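Fructosyl amine:oxygen oxidoreductase (Neosartorya fumigata, PDB 4WCT) catalyses, as an FAD-dependent enzyme, the oxidative deglycation of fructosyl amines (Amadori products), using oxygen as electron acceptor. Local coordinates at residues 360-365 against 432-437. Numbering follows the deposited sequence.
With FAD (flavin-adenine dinucleotide), chain C.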
ATOM      1  N   ASP A 360      -5.671   3.732  -0.322  1.00  7.15           N
ATOM      2  CA  ASP A 360      -5.384   2.828   0.807  1.00  8.29           C
ATOM      3  C   ASP A 360      -6.267   3.269   1.975  1.00  9.81           C
ATOM      4  O   ASP A 360      -7.133   4.144   1.818  1.00  8.31           O
ATOM      5  CB  ASP A 360      -3.923   2.940   1.185  1.00  8.83           C
ATOM      6  CG  ASP A 360      -3.355   1.679   1.875  1.00 10.87           C
ATOM      7  OD1 ASP A 360      -4.116   0.781   2.337  1.00  9.47           O
ATOM      8  OD2 ASP A 360      -2.107   1.677   2.145  1.00 10.21           O
ATOM      9  N   ALA A 361      -6.072   2.645   3.129  1.00  8.19           N
ATOM     10  CA  ALA A 361      -6.701   3.149   4.345  1.00  8.96           C
ATOM     11  C   ALA A 361      -5.737   3.185   5.519  1.00  8.64           C
ATOM     12  O   ALA A 361      -4.987   2.226   5.747  1.00  9.74           O
ATOM     13  CB  ALA A 361      -7.949   2.319   4.674  1.00  9.19           C
ATOM     14  N   ASP A 362      -5.739   4.319   6.228  1.00  7.21           N
ATOM     15  CA  ASP A 362      -4.907   4.558   7.384  1.00  7.78           C
ATOM     16  C   ASP A 362      -5.675   4.229   8.671  1.00  8.73           C
ATOM     17  O   ASP A 362      -6.831   4.647   8.850  1.00  8.82           O
ATOM     18  CB  ASP A 362      -4.479   6.017   7.472  1.00  8.36           C
ATOM     19  CG  ASP A 362      -3.463   6.410   6.429  1.00 10.07           C
ATOM     20  OD1 ASP A 362      -2.526   5.620   6.136  1.00  8.88           O
ATOM     21  OD2 ASP A 362      -3.571   7.570   5.970  1.00 11.26           O
ATOM     22  N   THR A 363      -5.015   3.483   9.546  1.00  8.29           N
ATOM     23  CA  THR A 363      -5.437   3.365  10.941  1.00  8.66           C
ATOM     24  C   THR A 363      -4.981   4.613  11.705  1.00 10.07           C
ATOM     25  O   THR A 363      -4.168   5.398  11.210  1.00  8.45           O
ATOM     26  CB  THR A 363      -4.827   2.112  11.537  1.00 10.32           C
ATOM     27  OG1 THR A 363      -3.407   2.207  11.438  1.00  9.60           O
ATOM     28  CG2 THR A 363      -5.372   0.869  10.803  1.00  9.49           C
ATOM     29  N   PRO A 364      -5.467   4.799  12.947  1.00 10.81           N
ATOM     30  CA  PRO A 364      -5.056   5.975  13.678  1.00 10.77           C
ATOM     31  C   PRO A 364      -3.551   6.092  13.946  1.00 10.68           C
ATOM     32  O   PRO A 364      -3.033   7.200  14.028  1.00 12.35           O
ATOM     33  CB  PRO A 364      -5.834   5.841  14.999  1.00  9.84           C
ATOM     34  CG  PRO A 364      -7.052   5.111  14.611  1.00 11.52           C
ATOM     35  CD  PRO A 364      -6.555   4.072  13.629  1.00 10.54           C
ATOM     36  N   ASP A 365      -2.854   4.965  14.095  1.00  9.74           N
ATOM     37  CA  ASP A 365      -1.420   4.966  14.299  1.00  9.65           C
ATOM     38  C   ASP A 365      -0.593   4.445  13.127  1.00  9.70           C
ATOM     39  O   ASP A 365       0.652   4.338  13.232  1.00 10.33           O
ATOM     40  CB  ASP A 365      -1.102   4.189  15.563  1.00 11.46           C
ATOM     41  CG  ASP A 365      -1.497   2.720  15.498  1.00 13.31           C
ATOM     42  OD1 ASP A 365      -2.031   2.269  14.444  1.00 11.45           O
ATOM     43  OD2 ASP A 365      -1.297   2.049  16.557  1.00 17.11           O
ATOM     44  N   GLN A 432      -0.884  12.658  10.028  1.00  8.31           N
ATOM     45  CA  GLN A 432      -0.390  11.291  10.284  1.00  8.99           C
ATOM     46  C   GLN A 432       1.025  11.038   9.770  1.00  9.13           C
ATOM     47  O   GLN A 432       1.324  10.034   9.084  1.00 10.23           O
ATOM     48  CB  GLN A 432      -1.428  10.273   9.753  1.00 10.03           C
ATOM     49  CG  GLN A 432      -2.780  10.452  10.466  1.00 10.52           C
ATOM     50  CD  GLN A 432      -3.696   9.222  10.408  1.00  9.82           C
ATOM     51  OE1 GLN A 432      -4.874   9.301  10.022  1.00  9.46           O
ATOM     52  NE2 GLN A 432      -3.164   8.092  10.823  1.00 10.60           N
ATOM     53  N   ASN A 433       1.902  11.998  10.083  1.00  9.46           N
ATOM     54  CA  ASN A 433       3.348  11.863   9.850  1.00 10.81           C
ATOM     55  C   ASN A 433       3.678  11.835   8.376  1.00 11.14           C
ATOM     56  O   ASN A 433       4.719  11.322   7.974  1.00 12.16           O
ATOM     57  CB  ASN A 433       3.937  10.631  10.560  1.00 12.06           C
ATOM     58  CG  ASN A 433       5.447  10.707  10.709  1.00 23.12           C
ATOM     59  OD1 ASN A 433       6.020  11.797  10.904  1.00 21.41           O
ATOM     60  ND2 ASN A 433       6.121   9.569  10.512  1.00 22.59           N
ATOM     61  N   ARG A 434       2.844  12.475   7.574  1.00  9.84           N
ATOM     62  CA  ARG A 434       3.178  12.750   6.182  1.00  8.61           C
ATOM     63  C   ARG A 434       3.337  14.233   5.924  1.00  9.10           C
ATOM     64  O   ARG A 434       2.739  15.063   6.601  1.00  9.63           O
ATOM     65  CB  ARG A 434       2.093  12.189   5.235  1.00  8.49           C
ATOM     66  CG  ARG A 434       1.883  10.665   5.285  1.00  8.99           C
ATOM     67  CD  ARG A 434       0.974  10.194   4.177  1.00  8.27           C
ATOM     68  NE  ARG A 434       0.773   8.736   4.122  1.00  9.67           N
ATOM     69  CZ  ARG A 434      -0.178   8.082   4.784  1.00  8.49           C
ATOM     70  NH1 ARG A 434      -1.009   8.713   5.603  1.00  8.97           N
ATOM     71  NH2 ARG A 434      -0.333   6.787   4.598  1.00  9.59           N
ATOM     72  N   PHE A 435       4.093  14.535   4.875  1.00  9.44           N
ATOM     73  CA  PHE A 435       4.439  15.893   4.506  1.00  9.09           C
ATOM     74  C   PHE A 435       4.312  16.112   3.008  1.00 11.04           C
ATOM     75  O   PHE A 435       4.102  15.171   2.242  1.00  9.88           O
ATOM     76  CB  PHE A 435       5.877  16.175   4.915  1.00 10.57           C
ATOM     77  CG  PHE A 435       6.117  16.014   6.389  1.00 11.09           C
ATOM     78  CD1 PHE A 435       6.462  14.773   6.912  1.00 13.72           C
ATOM     79  CD2 PHE A 435       5.727  17.035   7.265  1.00 16.41           C
ATOM     80  CE1 PHE A 435       6.521  14.585   8.286  1.00 16.33           C
ATOM     81  CE2 PHE A 435       5.734  16.824   8.629  1.00 21.25           C
ATOM     82  CZ  PHE A 435       6.166  15.614   9.136  1.00 20.45           C
ATOM     83  N   GLY A 436       4.421  17.368   2.615  1.00  9.94           N
ATOM     84  CA  GLY A 436       4.426  17.737   1.212  1.00 11.06           C
ATOM     85  C   GLY A 436       3.148  18.397   0.733  1.00 10.07           C
ATOM     86  O   GLY A 436       2.139  18.411   1.437  1.00  9.69           O
ATOM     87  N   GLY A 437       3.205  19.036  -0.427  1.00 10.05           N
ATOM     88  CA  GLY A 437       2.065  19.751  -0.942  1.00 11.50           C
ATOM     89  C   GLY A 437       1.605  20.829   0.016  1.00 11.67           C
ATOM     90  O   GLY A 437       2.417  21.551   0.629  1.00 12.04           O
TER
HETATM   91  PA  FAD C 500      -5.624  -3.498  -2.340  1.00  7.84           P
HETATM   92  O1A FAD C 500      -4.314  -3.964  -2.906  1.00  7.95           O
HETATM   93  O2A FAD C 500      -6.188  -2.165  -2.719  1.00  8.24           O
HETATM   94  O5B FAD C 500      -6.669  -4.622  -2.680  1.00  7.42           O
HETATM   95  C5B FAD C 500      -8.037  -4.471  -2.276  1.00  8.02           C
HETATM   96  C4B FAD C 500      -8.887  -5.373  -3.164  1.00  8.76           C
HETATM   97  O4B FAD C 500     -10.252  -5.415  -2.634  1.00  9.41           O
HETATM   98  C3B FAD C 500      -8.985  -4.913  -4.615  1.00  8.36           C
HETATM   99  O3B FAD C 500      -8.582  -5.937  -5.538  1.00  9.11           O
HETATM  100  C2B FAD C 500     -10.466  -4.561  -4.785  1.00  8.78           C
HETATM  101  O2B FAD C 500     -10.985  -4.714  -6.104  1.00  9.25           O
HETATM  102  C1B FAD C 500     -11.126  -5.457  -3.735  1.00  8.19           C
HETATM  103  N9A FAD C 500     -12.450  -4.941  -3.323  1.00  9.37           N
HETATM  104  C8A FAD C 500     -12.825  -3.658  -3.168  1.00  9.84           C
HETATM  105  N7A FAD C 500     -14.136  -3.583  -2.844  1.00  9.02           N
HETATM  106  C5A FAD C 500     -14.562  -4.866  -2.711  1.00  8.42           C
HETATM  107  C6A FAD C 500     -15.850  -5.497  -2.450  1.00  8.17           C
HETATM  108  N6A FAD C 500     -16.938  -4.753  -2.188  1.00  8.62           N
HETATM  109  N1A FAD C 500     -15.895  -6.845  -2.512  1.00  8.53           N
HETATM  110  C2A FAD C 500     -14.826  -7.617  -2.749  1.00  9.08           C
HETATM  111  N3A FAD C 500     -13.622  -7.095  -3.038  1.00  8.95           N
HETATM  112  C4A FAD C 500     -13.463  -5.749  -3.033  1.00  8.52           C
HETATM  113  N1  FAD C 500       3.060   0.378   0.093  1.00  8.32           N
HETATM  114  C2  FAD C 500       4.377  -0.020   0.193  1.00  8.89           C
HETATM  115  O2  FAD C 500       4.620  -0.997   0.897  1.00  8.36           O
HETATM  116  N3  FAD C 500       5.338   0.554  -0.535  1.00  7.47           N
HETATM  117  C4  FAD C 500       5.104   1.645  -1.295  1.00  7.08           C
HETATM  118  O4  FAD C 500       5.983   2.229  -1.987  1.00  8.88           O
HETATM  119  C4X FAD C 500       3.743   2.137  -1.425  1.00  7.48           C
HETATM  120  N5  FAD C 500       3.461   3.218  -2.199  1.00  9.19           N
HETATM  121  C5X FAD C 500       2.150   3.488  -2.486  1.00  9.76           C
HETATM  122  C6  FAD C 500       1.808   4.430  -3.451  1.00  8.71           C
HETATM  123  C7  FAD C 500       0.483   4.765  -3.652  1.00  8.32           C
HETATM  124  C7M FAD C 500       0.140   5.721  -4.738  1.00  8.65           C
HETATM  125  C8  FAD C 500      -0.561   4.069  -2.889  1.00  9.90           C
HETATM  126  C8M FAD C 500      -2.005   4.349  -3.091  1.00  9.29           C
HETATM  127  C9  FAD C 500      -0.242   3.064  -2.010  1.00  8.56           C
HETATM  128  C9A FAD C 500       1.080   2.782  -1.737  1.00  9.08           C
HETATM  129  N10 FAD C 500       1.413   1.827  -0.772  1.00  7.40           N
HETATM  130  C10 FAD C 500       2.745   1.421  -0.675  1.00  7.50           C
HETATM  131  C1' FAD C 500       0.456   1.126   0.072  1.00  7.28           C
HETATM  132  C2' FAD C 500       0.044  -0.225  -0.490  1.00  6.77           C
HETATM  133  O2' FAD C 500      -0.278  -0.026  -1.859  1.00  7.83           O
HETATM  134  C3' FAD C 500      -1.176  -0.728   0.293  1.00  6.94           C
HETATM  135  O3' FAD C 500      -0.942  -0.595   1.703  1.00  7.61           O
HETATM  136  C4' FAD C 500      -1.515  -2.180  -0.053  1.00  7.18           C
HETATM  137  O4' FAD C 500      -1.448  -2.361  -1.467  1.00  8.43           O
HETATM  138  C5' FAD C 500      -2.936  -2.455   0.422  1.00  7.16           C
HETATM  139  O5' FAD C 500      -3.250  -3.820   0.150  1.00  7.03           O
HETATM  140  P   FAD C 500      -4.763  -4.332   0.332  1.00  7.80           P
HETATM  141  O1P FAD C 500      -4.800  -5.788  -0.072  1.00  8.31           O
HETATM  142  O2P FAD C 500      -5.209  -3.897   1.707  1.00  7.92           O
HETATM  143  O3P FAD C 500      -5.572  -3.467  -0.751  1.00  6.52           O
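R434 sets the outer edge of its guanidinium against the carboxylate of D362, the two side chains reaching for each other from opposite directions. The grip is end-on and twofold. R434 NH2 donates to the syn lone pair of D362 OD1 at 2.9 Å, almost straight (171°) and within the guanidinium plane, whereas the bond from R434 NH1 to D362 OD2, 2.8 Å long, is more bent. The planes of carboxylate and guanidinium are turned 32° from each other, consistent with one bond lying in the guanidinium plane while D362 OD2 sits tilted out of it. The arginine spans the gap because its chain is fully extended from CG to NE (chi3 177°). Beside this salt bridge, Q432 brings the amide at the end of its extended side chain past D362 CB, and donates from NE2 to the backbone O of T363 (2.9 Å), with that oxygen in the amide plane. Its OE1 is taken by R426, which also bonds the D362 carbonyl, while R253 of strand 253-263 forms a second salt bridge to D362 OD2.

Two residues earlier on strand 352-362, D360 accepts a hydrogen bond at OD2 from the ribityl O3' of FAD, 2.6 Å away. A C-terminal loop is thus clamped to the end of a strand that carries part of the cofactor pocket. With two arginines sharing one buried carboxylate, D362 is probably held firmly as the anion.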